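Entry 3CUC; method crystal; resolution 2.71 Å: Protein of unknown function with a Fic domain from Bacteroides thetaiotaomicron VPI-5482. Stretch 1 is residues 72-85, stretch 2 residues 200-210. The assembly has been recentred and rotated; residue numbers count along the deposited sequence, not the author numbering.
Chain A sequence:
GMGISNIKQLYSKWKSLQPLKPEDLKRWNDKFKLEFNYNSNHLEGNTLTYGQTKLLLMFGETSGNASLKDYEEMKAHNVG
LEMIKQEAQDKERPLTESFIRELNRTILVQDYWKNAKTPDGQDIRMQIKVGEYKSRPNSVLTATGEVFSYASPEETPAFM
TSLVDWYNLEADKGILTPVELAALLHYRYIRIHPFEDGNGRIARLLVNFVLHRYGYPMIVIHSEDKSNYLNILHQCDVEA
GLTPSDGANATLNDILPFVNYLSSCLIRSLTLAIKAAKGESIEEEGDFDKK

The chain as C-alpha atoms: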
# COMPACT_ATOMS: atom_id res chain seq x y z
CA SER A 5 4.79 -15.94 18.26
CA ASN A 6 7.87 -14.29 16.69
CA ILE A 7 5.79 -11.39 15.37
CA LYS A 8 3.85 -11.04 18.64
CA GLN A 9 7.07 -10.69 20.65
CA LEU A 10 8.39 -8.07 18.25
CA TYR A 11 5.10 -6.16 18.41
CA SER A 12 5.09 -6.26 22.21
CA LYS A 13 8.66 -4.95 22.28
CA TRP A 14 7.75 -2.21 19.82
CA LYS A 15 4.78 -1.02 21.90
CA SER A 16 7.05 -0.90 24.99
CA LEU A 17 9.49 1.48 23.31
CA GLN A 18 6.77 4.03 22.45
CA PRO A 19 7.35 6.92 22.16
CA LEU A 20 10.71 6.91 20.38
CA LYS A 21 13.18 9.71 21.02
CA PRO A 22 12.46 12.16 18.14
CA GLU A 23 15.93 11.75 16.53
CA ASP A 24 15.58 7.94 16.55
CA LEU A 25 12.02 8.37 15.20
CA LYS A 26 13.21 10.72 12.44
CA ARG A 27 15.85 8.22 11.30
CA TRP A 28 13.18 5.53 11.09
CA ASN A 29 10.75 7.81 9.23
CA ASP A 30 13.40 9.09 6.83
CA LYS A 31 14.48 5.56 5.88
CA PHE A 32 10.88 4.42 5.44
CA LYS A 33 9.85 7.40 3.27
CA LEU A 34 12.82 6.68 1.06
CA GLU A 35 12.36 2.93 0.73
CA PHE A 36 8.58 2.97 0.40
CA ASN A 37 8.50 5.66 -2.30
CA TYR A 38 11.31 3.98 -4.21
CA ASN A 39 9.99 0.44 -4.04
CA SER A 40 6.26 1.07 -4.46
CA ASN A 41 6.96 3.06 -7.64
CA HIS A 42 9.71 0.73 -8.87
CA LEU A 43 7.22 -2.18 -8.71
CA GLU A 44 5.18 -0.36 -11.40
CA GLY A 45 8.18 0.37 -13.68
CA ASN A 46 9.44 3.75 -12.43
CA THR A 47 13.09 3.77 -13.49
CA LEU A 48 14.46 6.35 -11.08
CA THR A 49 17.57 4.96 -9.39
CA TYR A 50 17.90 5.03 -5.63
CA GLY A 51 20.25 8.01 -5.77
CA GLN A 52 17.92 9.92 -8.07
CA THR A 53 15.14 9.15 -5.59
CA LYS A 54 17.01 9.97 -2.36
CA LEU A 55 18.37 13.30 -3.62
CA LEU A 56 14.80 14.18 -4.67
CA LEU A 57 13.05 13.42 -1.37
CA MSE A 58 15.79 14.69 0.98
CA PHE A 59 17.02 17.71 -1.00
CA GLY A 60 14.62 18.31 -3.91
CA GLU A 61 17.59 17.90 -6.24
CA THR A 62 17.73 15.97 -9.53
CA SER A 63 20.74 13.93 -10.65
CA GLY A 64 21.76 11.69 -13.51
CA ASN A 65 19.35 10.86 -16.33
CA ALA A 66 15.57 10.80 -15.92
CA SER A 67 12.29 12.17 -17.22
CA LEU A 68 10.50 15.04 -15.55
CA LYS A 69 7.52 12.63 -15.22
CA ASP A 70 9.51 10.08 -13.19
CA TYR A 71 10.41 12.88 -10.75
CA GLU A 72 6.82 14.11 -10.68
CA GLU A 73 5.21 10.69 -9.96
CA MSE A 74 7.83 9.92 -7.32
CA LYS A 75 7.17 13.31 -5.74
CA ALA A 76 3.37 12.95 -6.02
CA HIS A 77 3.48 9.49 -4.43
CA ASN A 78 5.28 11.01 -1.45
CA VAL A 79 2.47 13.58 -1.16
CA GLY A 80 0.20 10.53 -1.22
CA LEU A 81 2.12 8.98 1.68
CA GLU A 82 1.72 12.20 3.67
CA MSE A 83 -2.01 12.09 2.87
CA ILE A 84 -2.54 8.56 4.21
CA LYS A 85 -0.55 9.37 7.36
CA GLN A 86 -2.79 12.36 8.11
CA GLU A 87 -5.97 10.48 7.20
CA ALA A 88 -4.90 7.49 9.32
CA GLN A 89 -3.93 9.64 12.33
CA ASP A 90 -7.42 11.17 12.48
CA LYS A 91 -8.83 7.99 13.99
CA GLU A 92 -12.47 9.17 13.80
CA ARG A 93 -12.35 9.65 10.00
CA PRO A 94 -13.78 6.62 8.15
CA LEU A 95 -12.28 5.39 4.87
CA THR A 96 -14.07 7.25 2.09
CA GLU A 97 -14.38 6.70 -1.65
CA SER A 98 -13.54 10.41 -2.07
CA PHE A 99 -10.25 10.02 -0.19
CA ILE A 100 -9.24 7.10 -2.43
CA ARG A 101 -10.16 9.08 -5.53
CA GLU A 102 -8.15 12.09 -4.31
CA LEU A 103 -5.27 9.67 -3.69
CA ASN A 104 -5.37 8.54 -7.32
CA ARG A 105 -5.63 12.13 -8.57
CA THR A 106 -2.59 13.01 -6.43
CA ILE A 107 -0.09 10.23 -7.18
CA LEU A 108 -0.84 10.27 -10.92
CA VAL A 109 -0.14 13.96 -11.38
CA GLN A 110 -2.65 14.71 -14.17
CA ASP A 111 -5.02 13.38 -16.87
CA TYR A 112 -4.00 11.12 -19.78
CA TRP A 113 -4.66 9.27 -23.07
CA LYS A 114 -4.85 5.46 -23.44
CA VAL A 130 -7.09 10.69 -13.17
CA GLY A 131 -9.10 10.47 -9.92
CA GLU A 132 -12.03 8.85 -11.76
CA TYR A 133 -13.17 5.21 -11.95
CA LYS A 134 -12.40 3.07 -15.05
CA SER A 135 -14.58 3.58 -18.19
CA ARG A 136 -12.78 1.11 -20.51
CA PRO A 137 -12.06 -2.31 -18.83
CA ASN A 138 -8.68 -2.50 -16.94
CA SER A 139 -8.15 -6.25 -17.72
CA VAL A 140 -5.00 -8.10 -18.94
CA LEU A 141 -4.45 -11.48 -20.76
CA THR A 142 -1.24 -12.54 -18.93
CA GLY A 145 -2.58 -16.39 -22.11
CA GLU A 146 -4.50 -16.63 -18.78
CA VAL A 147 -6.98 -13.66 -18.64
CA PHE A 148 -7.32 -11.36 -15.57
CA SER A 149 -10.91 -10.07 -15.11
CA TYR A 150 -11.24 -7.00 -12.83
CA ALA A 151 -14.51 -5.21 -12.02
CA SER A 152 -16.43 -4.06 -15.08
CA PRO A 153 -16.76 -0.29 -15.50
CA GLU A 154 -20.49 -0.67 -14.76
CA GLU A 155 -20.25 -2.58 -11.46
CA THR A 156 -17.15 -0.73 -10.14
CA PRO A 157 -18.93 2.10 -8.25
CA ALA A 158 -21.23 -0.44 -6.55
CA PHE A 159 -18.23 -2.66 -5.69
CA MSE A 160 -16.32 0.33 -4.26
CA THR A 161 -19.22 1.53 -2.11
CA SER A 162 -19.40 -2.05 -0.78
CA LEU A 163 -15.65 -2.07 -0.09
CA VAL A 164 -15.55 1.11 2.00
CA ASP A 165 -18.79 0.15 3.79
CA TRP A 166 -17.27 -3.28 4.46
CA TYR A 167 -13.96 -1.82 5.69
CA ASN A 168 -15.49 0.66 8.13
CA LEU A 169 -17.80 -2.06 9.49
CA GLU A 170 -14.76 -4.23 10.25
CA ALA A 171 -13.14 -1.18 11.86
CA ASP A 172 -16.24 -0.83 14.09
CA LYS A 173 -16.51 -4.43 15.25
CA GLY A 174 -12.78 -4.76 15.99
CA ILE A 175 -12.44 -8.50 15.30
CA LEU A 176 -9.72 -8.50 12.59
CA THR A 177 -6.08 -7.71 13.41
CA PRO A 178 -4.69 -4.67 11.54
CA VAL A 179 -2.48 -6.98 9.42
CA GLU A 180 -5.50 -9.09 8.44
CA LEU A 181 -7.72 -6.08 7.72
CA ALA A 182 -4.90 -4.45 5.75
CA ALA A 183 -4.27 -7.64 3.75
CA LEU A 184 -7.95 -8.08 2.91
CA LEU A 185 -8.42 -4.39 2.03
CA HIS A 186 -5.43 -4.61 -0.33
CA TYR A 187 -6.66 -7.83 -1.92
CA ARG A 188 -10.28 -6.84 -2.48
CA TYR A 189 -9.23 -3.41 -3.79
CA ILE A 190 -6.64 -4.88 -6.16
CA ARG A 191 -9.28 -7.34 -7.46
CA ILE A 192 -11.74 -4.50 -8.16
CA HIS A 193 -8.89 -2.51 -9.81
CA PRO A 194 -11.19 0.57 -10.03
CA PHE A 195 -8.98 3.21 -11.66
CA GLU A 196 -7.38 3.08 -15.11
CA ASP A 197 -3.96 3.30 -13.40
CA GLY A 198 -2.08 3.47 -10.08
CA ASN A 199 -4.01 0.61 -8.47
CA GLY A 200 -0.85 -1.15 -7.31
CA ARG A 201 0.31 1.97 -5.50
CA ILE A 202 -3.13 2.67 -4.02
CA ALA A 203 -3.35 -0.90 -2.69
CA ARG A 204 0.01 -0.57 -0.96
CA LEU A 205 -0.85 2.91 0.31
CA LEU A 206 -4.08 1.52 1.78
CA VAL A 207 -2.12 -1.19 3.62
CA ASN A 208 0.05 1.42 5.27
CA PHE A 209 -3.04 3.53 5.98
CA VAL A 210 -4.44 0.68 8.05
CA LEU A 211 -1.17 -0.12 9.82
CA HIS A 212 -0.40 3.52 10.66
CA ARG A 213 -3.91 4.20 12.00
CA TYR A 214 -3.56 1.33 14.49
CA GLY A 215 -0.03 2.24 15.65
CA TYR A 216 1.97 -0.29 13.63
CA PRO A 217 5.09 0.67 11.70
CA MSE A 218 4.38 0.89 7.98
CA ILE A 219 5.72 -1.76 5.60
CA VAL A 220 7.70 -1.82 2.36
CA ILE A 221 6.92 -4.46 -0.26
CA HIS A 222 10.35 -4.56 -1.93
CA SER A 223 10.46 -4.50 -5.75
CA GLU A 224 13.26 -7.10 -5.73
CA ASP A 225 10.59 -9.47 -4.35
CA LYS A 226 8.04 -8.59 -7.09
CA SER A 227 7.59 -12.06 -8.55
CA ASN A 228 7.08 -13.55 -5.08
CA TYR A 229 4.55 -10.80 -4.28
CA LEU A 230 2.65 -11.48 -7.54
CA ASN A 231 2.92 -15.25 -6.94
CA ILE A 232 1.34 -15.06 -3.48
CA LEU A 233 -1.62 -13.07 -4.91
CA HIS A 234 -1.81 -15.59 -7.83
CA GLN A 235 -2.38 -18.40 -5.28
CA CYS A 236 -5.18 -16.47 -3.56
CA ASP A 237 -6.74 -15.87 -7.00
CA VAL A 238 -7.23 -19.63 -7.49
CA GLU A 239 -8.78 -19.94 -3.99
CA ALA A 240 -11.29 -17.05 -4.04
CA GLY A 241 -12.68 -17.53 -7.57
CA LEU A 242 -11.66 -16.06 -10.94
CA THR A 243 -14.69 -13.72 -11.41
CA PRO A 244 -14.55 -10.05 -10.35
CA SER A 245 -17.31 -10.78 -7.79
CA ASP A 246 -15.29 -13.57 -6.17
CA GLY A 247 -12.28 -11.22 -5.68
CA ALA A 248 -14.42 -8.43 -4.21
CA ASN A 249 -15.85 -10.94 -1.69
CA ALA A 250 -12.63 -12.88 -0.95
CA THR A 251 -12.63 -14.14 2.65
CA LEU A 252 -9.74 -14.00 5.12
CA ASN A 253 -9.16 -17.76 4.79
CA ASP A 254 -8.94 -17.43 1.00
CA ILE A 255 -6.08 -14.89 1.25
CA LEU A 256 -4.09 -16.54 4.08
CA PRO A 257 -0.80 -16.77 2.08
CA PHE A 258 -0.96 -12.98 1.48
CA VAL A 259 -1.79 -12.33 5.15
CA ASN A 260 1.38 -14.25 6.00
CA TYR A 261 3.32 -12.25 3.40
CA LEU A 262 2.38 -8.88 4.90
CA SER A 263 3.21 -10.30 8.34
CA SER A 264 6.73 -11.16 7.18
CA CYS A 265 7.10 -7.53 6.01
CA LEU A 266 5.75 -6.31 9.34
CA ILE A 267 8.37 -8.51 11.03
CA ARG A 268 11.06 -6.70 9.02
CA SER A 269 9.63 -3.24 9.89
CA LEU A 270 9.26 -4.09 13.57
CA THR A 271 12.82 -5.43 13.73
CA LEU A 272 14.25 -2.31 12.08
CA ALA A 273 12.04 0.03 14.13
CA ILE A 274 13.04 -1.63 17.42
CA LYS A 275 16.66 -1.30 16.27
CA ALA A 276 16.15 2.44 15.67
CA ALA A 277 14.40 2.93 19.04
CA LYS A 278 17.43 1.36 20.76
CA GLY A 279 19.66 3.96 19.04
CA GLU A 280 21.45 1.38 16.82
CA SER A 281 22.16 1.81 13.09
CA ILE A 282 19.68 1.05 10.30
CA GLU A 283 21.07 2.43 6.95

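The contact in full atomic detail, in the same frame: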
# COMPACT_ATOMS: atom_id res chain seq x y z
N GLU A 72 8.14 13.66 -11.11
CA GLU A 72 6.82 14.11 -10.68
C GLU A 72 6.04 13.00 -9.99
O GLU A 72 5.49 13.25 -8.93
CB GLU A 72 6.00 14.70 -11.83
CG GLU A 72 6.67 15.78 -12.69
CD GLU A 72 6.81 17.12 -12.00
OE1 GLU A 72 6.72 17.19 -10.76
OE2 GLU A 72 7.03 18.13 -12.73
N GLU A 73 5.99 11.78 -10.56
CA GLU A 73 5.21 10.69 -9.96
C GLU A 73 5.80 10.30 -8.61
O GLU A 73 5.08 10.05 -7.65
CB GLU A 73 5.10 9.46 -10.87
CG GLU A 73 4.10 9.61 -12.01
CD GLU A 73 3.77 8.30 -12.69
OE1 GLU A 73 4.14 7.22 -12.16
OE2 GLU A 73 3.14 8.34 -13.76
N MSE A 74 7.13 10.25 -8.55
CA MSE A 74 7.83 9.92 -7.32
C MSE A 74 7.49 10.95 -6.27
O MSE A 74 7.18 10.62 -5.14
CB MSE A 74 9.34 9.88 -7.55
CG MSE A 74 10.15 9.37 -6.36
SE MSE A 74 9.79 7.53 -5.94
CE MSE A 74 10.90 6.70 -7.26
N LYS A 75 7.52 12.22 -6.65
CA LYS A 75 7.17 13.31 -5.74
C LYS A 75 5.69 13.27 -5.32
O LYS A 75 5.36 13.50 -4.16
CB LYS A 75 7.45 14.66 -6.41
CG LYS A 75 7.30 15.90 -5.52
CD LYS A 75 7.18 17.16 -6.39
CE LYS A 75 7.46 18.44 -5.61
NZ LYS A 75 7.37 19.64 -6.50
N ALA A 76 4.81 12.98 -6.27
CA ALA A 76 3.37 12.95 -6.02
C ALA A 76 3.01 11.79 -5.09
O ALA A 76 2.17 11.93 -4.21
CB ALA A 76 2.61 12.84 -7.33
N HIS A 77 3.66 10.64 -5.30
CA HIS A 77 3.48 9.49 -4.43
C HIS A 77 3.87 9.81 -2.99
O HIS A 77 3.23 9.32 -2.05
CB HIS A 77 4.31 8.31 -4.93
CG HIS A 77 4.07 7.05 -4.16
ND1 HIS A 77 4.78 6.74 -3.02
CD2 HIS A 77 3.21 6.03 -4.36
CE1 HIS A 77 4.36 5.58 -2.55
NE2 HIS A 77 3.41 5.12 -3.35
N ASN A 78 4.89 10.62 -2.80
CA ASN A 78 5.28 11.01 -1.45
C ASN A 78 4.24 11.94 -0.81
O ASN A 78 4.04 11.91 0.39
CB ASN A 78 6.64 11.69 -1.43
CG ASN A 78 7.11 11.98 -0.03
OD1 ASN A 78 7.15 11.09 0.81
ND2 ASN A 78 7.46 13.23 0.23
N VAL A 79 3.59 12.77 -1.63
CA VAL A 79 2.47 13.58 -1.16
C VAL A 79 1.34 12.64 -0.76
O VAL A 79 0.67 12.84 0.24
CB VAL A 79 1.99 14.61 -2.23
CG1 VAL A 79 0.71 15.30 -1.79
CG2 VAL A 79 3.09 15.64 -2.51
N GLY A 80 1.15 11.58 -1.55
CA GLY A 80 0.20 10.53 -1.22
C GLY A 80 0.48 9.88 0.12
O GLY A 80 -0.44 9.66 0.89
N LEU A 81 1.74 9.57 0.39
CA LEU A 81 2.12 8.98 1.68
C LEU A 81 1.74 9.92 2.82
O LEU A 81 1.09 9.52 3.78
CB LEU A 81 3.62 8.65 1.74
CG LEU A 81 4.20 8.22 3.10
CD1 LEU A 81 3.47 6.99 3.62
CD2 LEU A 81 5.71 7.97 3.02
N GLU A 82 2.12 11.19 2.70
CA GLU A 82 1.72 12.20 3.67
C GLU A 82 0.20 12.23 3.89
O GLU A 82 -0.26 12.33 5.02
CB GLU A 82 2.23 13.59 3.27
CG GLU A 82 3.69 13.85 3.64
CD GLU A 82 3.99 13.52 5.10
OE1 GLU A 82 3.18 13.91 5.97
OE2 GLU A 82 5.02 12.88 5.36
N MSE A 83 -0.55 12.12 2.80
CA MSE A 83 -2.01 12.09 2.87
C MSE A 83 -2.51 10.93 3.71
O MSE A 83 -3.33 11.13 4.60
CB MSE A 83 -2.64 12.03 1.47
CG MSE A 83 -2.71 13.37 0.78
SE MSE A 83 -3.29 13.18 -1.04
CE MSE A 83 -4.99 12.26 -0.76
N ILE A 84 -2.03 9.71 3.46
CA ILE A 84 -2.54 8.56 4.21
C ILE A 84 -2.14 8.63 5.68
O ILE A 84 -2.91 8.20 6.54
CB ILE A 84 -2.15 7.18 3.61
CG1 ILE A 84 -0.63 6.98 3.62
CG2 ILE A 84 -2.72 7.02 2.20
CD1 ILE A 84 -0.23 5.52 3.65
N LYS A 85 -0.97 9.19 5.98
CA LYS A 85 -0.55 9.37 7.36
C LYS A 85 -1.55 10.25 8.10
O LYS A 85 -2.05 9.89 9.17
CB LYS A 85 0.86 9.98 7.44
CG LYS A 85 1.97 8.97 7.17
CD LYS A 85 3.26 9.63 6.71
CE LYS A 85 4.03 10.24 7.86
NZ LYS A 85 5.31 10.81 7.38
N GLY A 200 -1.87 -0.50 -8.11
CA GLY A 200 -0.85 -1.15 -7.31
C GLY A 200 -0.42 -0.25 -6.17
O GLY A 200 -0.34 -0.67 -5.02
N ARG A 201 -0.16 1.01 -6.49
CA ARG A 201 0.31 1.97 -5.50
C ARG A 201 -0.76 2.35 -4.49
O ARG A 201 -0.44 2.60 -3.33
CB ARG A 201 0.83 3.22 -6.19
CG ARG A 201 2.21 3.04 -6.78
CD ARG A 201 2.53 4.12 -7.77
NE ARG A 201 1.98 3.84 -9.09
CZ ARG A 201 1.98 4.70 -10.10
NH1 ARG A 201 2.51 5.90 -9.95
NH2 ARG A 201 1.45 4.34 -11.26
N ILE A 202 -2.02 2.38 -4.93
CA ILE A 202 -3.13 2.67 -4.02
C ILE A 202 -3.27 1.52 -3.04
O ILE A 202 -3.36 1.75 -1.84
CB ILE A 202 -4.47 2.87 -4.77
CG1 ILE A 202 -4.41 4.11 -5.68
CG2 ILE A 202 -5.61 3.03 -3.76
CD1 ILE A 202 -4.38 5.43 -4.93
N ALA A 203 -3.28 0.29 -3.54
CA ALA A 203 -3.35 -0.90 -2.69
C ALA A 203 -2.32 -0.81 -1.56
O ALA A 203 -2.67 -0.93 -0.38
CB ALA A 203 -3.15 -2.17 -3.49
N ARG A 204 -1.07 -0.57 -1.93
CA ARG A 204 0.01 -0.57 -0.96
C ARG A 204 -0.07 0.62 -0.02
O ARG A 204 0.31 0.53 1.15
CB ARG A 204 1.36 -0.62 -1.67
CG ARG A 204 1.65 -1.99 -2.27
CD ARG A 204 3.05 -2.08 -2.86
NE ARG A 204 3.16 -1.24 -4.06
CZ ARG A 204 2.75 -1.58 -5.28
NH1 ARG A 204 2.20 -2.76 -5.52
NH2 ARG A 204 2.91 -0.73 -6.28
N LEU A 205 -0.57 1.74 -0.53
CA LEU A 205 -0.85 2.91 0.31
C LEU A 205 -1.94 2.60 1.32
O LEU A 205 -1.86 3.02 2.47
CB LEU A 205 -1.22 4.13 -0.55
CG LEU A 205 -0.04 4.91 -1.15
CD1 LEU A 205 -0.51 5.83 -2.26
CD2 LEU A 205 0.70 5.70 -0.08
N LEU A 206 -2.97 1.88 0.90
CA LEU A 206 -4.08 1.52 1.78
C LEU A 206 -3.63 0.57 2.89
O LEU A 206 -4.13 0.65 4.01
CB LEU A 206 -5.25 0.91 0.98
CG LEU A 206 -6.03 1.87 0.07
CD1 LEU A 206 -6.96 1.09 -0.84
CD2 LEU A 206 -6.81 2.91 0.87
N VAL A 207 -2.68 -0.31 2.59
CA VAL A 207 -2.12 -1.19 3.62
C VAL A 207 -1.52 -0.33 4.71
O VAL A 207 -1.84 -0.49 5.89
CB VAL A 207 -1.03 -2.12 3.08
CG1 VAL A 207 -0.23 -2.73 4.23
CG2 VAL A 207 -1.63 -3.20 2.20
N ASN A 208 -0.65 0.59 4.31
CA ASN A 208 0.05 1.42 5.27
C ASN A 208 -0.87 2.43 5.96
O ASN A 208 -0.56 2.89 7.06
CB ASN A 208 1.26 2.09 4.61
CG ASN A 208 2.40 1.12 4.37
OD1 ASN A 208 2.55 0.12 5.09
ND2 ASN A 208 3.21 1.39 3.36
N PHE A 209 -2.00 2.74 5.33
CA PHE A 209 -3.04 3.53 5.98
C PHE A 209 -3.56 2.77 7.20
O PHE A 209 -3.65 3.32 8.29
CB PHE A 209 -4.18 3.84 5.02
CG PHE A 209 -5.43 4.35 5.68
CD1 PHE A 209 -5.58 5.70 5.98
CD2 PHE A 209 -6.47 3.48 5.99
CE1 PHE A 209 -6.75 6.17 6.58
CE2 PHE A 209 -7.63 3.94 6.59
CZ PHE A 209 -7.77 5.29 6.89
N VAL A 210 -3.89 1.50 6.99
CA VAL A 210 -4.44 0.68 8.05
C VAL A 210 -3.42 0.52 9.18
O VAL A 210 -3.73 0.79 10.35
CB VAL A 210 -4.89 -0.69 7.52
CG1 VAL A 210 -5.39 -1.57 8.66
CG2 VAL A 210 -5.97 -0.52 6.45

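What polar interaction ties the two helices together? A single salt bridge does so, at the N-terminal end of the contact, where Glu73 OE1 lies 3.0 Å from Arg201 NH1. The same pair makes a hydrogen bond with Arg201 NH1 as donor, but a weak one, because the angle at the hydrogen is 132°. Both side chains leave their backbones toward the opposite helix. Glu73 (chi1 m, chi2 t) and Arg201 (m, t, m) are long enough to meet where the CA atoms are still well separated. The other carboxylate oxygen, Glu73 OE2, is hydrogen-bonded elsewhere in the structure, so both carboxylate oxygens have partners.

How does the contact pass from charge to packing? His77, one turn after Glu73, makes the transition. Its chi1 is t, and its CB points toward the second helix, bringing the ring against the aliphatic part of Arg201: His77 CD2 is 4.0 Å from Arg201 CD. The ring also meets the next layer, with His77 NE2 4.1 Å from Leu205 CG. These are packing contacts, and the ring lies oblique to both carbons. An imidazole is well suited to this buried place, since its ring can pack against aliphatic carbons while His77 ND1 is hydrogen-bonded elsewhere in the structure.

What fills the middle of the interface? Leu205 does, as a knob in a hole formed by His77, Gly80, Leu81 and Ile84. Its side chain points toward the first helix, and Leu205 CD2 comes within 4.2 Å of Gly80 C and 4.0 Å of Leu81 CA, so the leucine packs directly against backbone. Gly80 offers no side chain on this face; a CB there would point toward the second helix and stand 3.7 Å from Leu205 CD1, a packing distance. Leu81 meets Leu205 most closely through its CA; its CB points sideways, although the end of its side chain comes nearer.

Why is Ile84 so deeply engaged? It has the largest area covered by the other stretch, 104 Å² of the 442 Å² buried in total, and its CB points toward the second helix. With chi1 p and chi2 t, its CD1 reaches the backbone there: Ile84 CD1 is 3.2 Å from Leu205 O and 3.7 Å from Phe209 N. It also lies 3.8 Å from Leu205 CD2 and 3.9 Å from Asn208 CB. An apolar branched side chain fits this buried site, while Asn208 offers CB to it and satisfies its amide elsewhere in the structure.

How does the helix geometry shape this arrangement? The two helices run in roughly the same direction, with 32° between them and axes 9.4 Å apart at closest approach. The CA atoms draw together along the contact, from 8.2 Å between His77 CA and Arg201 CA to 5.4 Å between Ile84 CA and Phe209 CA. Long side chains therefore span the wider end, and compact apolar packing occupies the narrower one, where Ile84 CB and Phe209 CB are 4.2 Å apart.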